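Local coordinates for ribosomal protein S2-related protein (Deinococcus radiodurans, PDB 2JH3) that has a chelatase-like fold with additional domains, binds a 4Fe-4S cluster and may act as a sirohydrochlorin ferrochelatase, at residues 7-12 and 67-72. Residues are numbered along the deposited sequence; the frame is centred on the assembly and turned at random.
Sequences VLIGHG and VTVVPV
Val7, Ile9, Val67, Val69 and the Pro71 ring line one face of a parallel strand pair, with Leu8, Val70 and Val72 on the other. These are neighbouring inner strands of the N-terminal, CbiX-like sheet of the chelatase fold. Strand 43-48 flanks 7-10 at one edge of the pair, and strand 108-112 flanks 67-71 at the other. Helices 18-35 and 253-262 pack on the Leu8 face, while Leu55 meets Ile9 on the opposite one.

Val7 and Ile9 make all four backbone hydrogen bonds between the strands. Val7 N donates to Thr68 O (2.7 Å), and Val7 O accepts from Val70 N (2.9 Å). Ile9 N then donates to Val70 O at 3.0 Å, and Ile9 O takes Val72 N. Leu8 and Gly10 turn their backbone bonds the other way, to Leu45 and Gly47 of strand 43-48 and to Trp49 just past it.

On the valine-rich face, Val7 CG2, anti to its carbonyl carbon (chi1 171°), meets Val67 CG2 tip to tip at 3.5 Å, closer than usual carbon contact. Further along, Ile9 CG1 slants over Val69 CG1 (3.6 Å). On the other face, Leu8 and Val70 lie side by side, CD2 of the leucine 4.1 Å from CB of the valine. Beyond Gly10, one water accepts from His11 N and donates to Val72 O, 2.9 Å from each.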
loop_
_atom_site.group_PDB
_atom_site.type_symbol
_atom_site.label_atom_id
_atom_site.label_comp_id
_atom_site.label_asym_id
_atom_site.label_seq_id
_atom_site.Cartn_x
_atom_site.Cartn_y
_atom_site.Cartn_z
ATOM N N VAL A 7 15.637 24.681 15.227
ATOM C CA VAL A 7 15.366 23.585 14.325
ATOM C C VAL A 7 16.573 22.670 14.284
ATOM O O VAL A 7 17.669 23.109 13.984
ATOM C CB VAL A 7 15.134 24.087 12.937
ATOM C CG1 VAL A 7 15.057 22.941 11.940
ATOM C CG2 VAL A 7 13.867 24.960 12.904
ATOM N N LEU A 8 16.374 21.416 14.695
ATOM C CA LEU A 8 17.386 20.348 14.540
ATOM C C LEU A 8 17.194 19.512 13.265
ATOM O O LEU A 8 16.068 19.010 12.980
ATOM C CB LEU A 8 17.357 19.451 15.781
ATOM C CG LEU A 8 17.522 20.122 17.135
ATOM C CD1 LEU A 8 17.661 19.070 18.183
ATOM C CD2 LEU A 8 18.674 21.079 17.173
ATOM N N ILE A 9 18.276 19.326 12.504
ATOM C CA ILE A 9 18.249 18.615 11.210
ATOM C C ILE A 9 19.020 17.321 11.270
ATOM O O ILE A 9 20.237 17.307 11.564
ATOM C CB ILE A 9 18.910 19.396 10.053
ATOM C CG1 ILE A 9 18.287 20.766 9.904
ATOM C CG2 ILE A 9 18.812 18.606 8.756
ATOM C CD1 ILE A 9 16.823 20.693 9.697
ATOM N N GLY A 10 18.346 16.224 10.932
ATOM C CA GLY A 10 18.976 14.905 10.878
ATOM C C GLY A 10 18.985 14.377 9.464
ATOM O O GLY A 10 18.371 14.943 8.544
ATOM N N HIS A 11 19.633 13.261 9.302
ATOM C CA HIS A 11 19.678 12.582 7.998
ATOM C C HIS A 11 18.274 11.952 7.600
ATOM O O HIS A 11 17.696 12.239 6.528
ATOM C CB HIS A 11 20.769 11.504 8.069
ATOM C CG HIS A 11 21.023 10.843 6.763
ATOM N ND1 HIS A 11 22.026 11.256 5.913
ATOM C CD2 HIS A 11 20.365 9.856 6.118
ATOM C CE1 HIS A 11 21.966 10.547 4.795
ATOM N NE2 HIS A 11 20.992 9.671 4.909
ATOM N N GLY A 12 17.757 11.137 8.488
ATOM C CA GLY A 12 16.538 10.345 8.253
ATOM C C GLY A 12 16.755 9.153 7.318
ATOM O O GLY A 12 17.879 8.914 6.837
ATOM N N VAL A 67 15.005 32.093 13.683
ATOM C CA VAL A 67 15.237 30.630 13.688
ATOM C C VAL A 67 16.715 30.278 13.618
ATOM O O VAL A 67 17.501 30.937 12.914
ATOM C CB VAL A 67 14.399 29.947 12.555
ATOM C CG1 VAL A 67 14.873 30.312 11.262
ATOM C CG2 VAL A 67 14.416 28.398 12.667
ATOM N N THR A 68 17.103 29.289 14.418
ATOM C CA THR A 68 18.482 28.768 14.415
ATOM C C THR A 68 18.340 27.318 13.957
ATOM O O THR A 68 17.502 26.569 14.509
ATOM C CB THR A 68 19.138 28.835 15.835
ATOM O OG1 THR A 68 19.105 30.163 16.300
ATOM C CG2 THR A 68 20.590 28.376 15.783
ATOM N N VAL A 69 19.108 26.957 12.941
ATOM C CA VAL A 69 19.072 25.618 12.367
ATOM C C VAL A 69 20.423 24.954 12.655
ATOM O O VAL A 69 21.445 25.404 12.130
ATOM C CB VAL A 69 18.832 25.666 10.872
ATOM C CG1 VAL A 69 18.797 24.319 10.240
ATOM C CG2 VAL A 69 17.484 26.400 10.588
ATOM N N VAL A 70 20.381 23.897 13.452
ATOM C CA VAL A 70 21.603 23.084 13.736
ATOM C C VAL A 70 21.557 21.700 13.073
ATOM O O VAL A 70 20.687 20.870 13.406
ATOM C CB VAL A 70 21.790 22.874 15.249
ATOM C CG1 VAL A 70 23.117 22.024 15.579
ATOM C CG2 VAL A 70 21.838 24.219 15.996
ATOM N N PRO A 71 22.549 21.382 12.224
ATOM C CA PRO A 71 22.705 20.029 11.725
ATOM C C PRO A 71 23.241 18.993 12.728
ATOM O O PRO A 71 24.408 19.071 13.127
ATOM C CB PRO A 71 23.723 20.193 10.553
ATOM C CG PRO A 71 23.696 21.626 10.234
ATOM C CD PRO A 71 23.520 22.272 11.574
ATOM N N VAL A 72 22.406 18.004 13.063
ATOM C CA VAL A 72 22.804 16.873 13.908
ATOM C C VAL A 72 23.493 15.828 13.003
ATOM O O VAL A 72 22.934 14.774 12.682
ATOM C CB VAL A 72 21.574 16.302 14.704
ATOM C CG1 VAL A 72 22.021 15.197 15.733
ATOM C CG2 VAL A 72 20.931 17.384 15.481
HETATM O O HOH W 1 21.509 12.524 11.434
#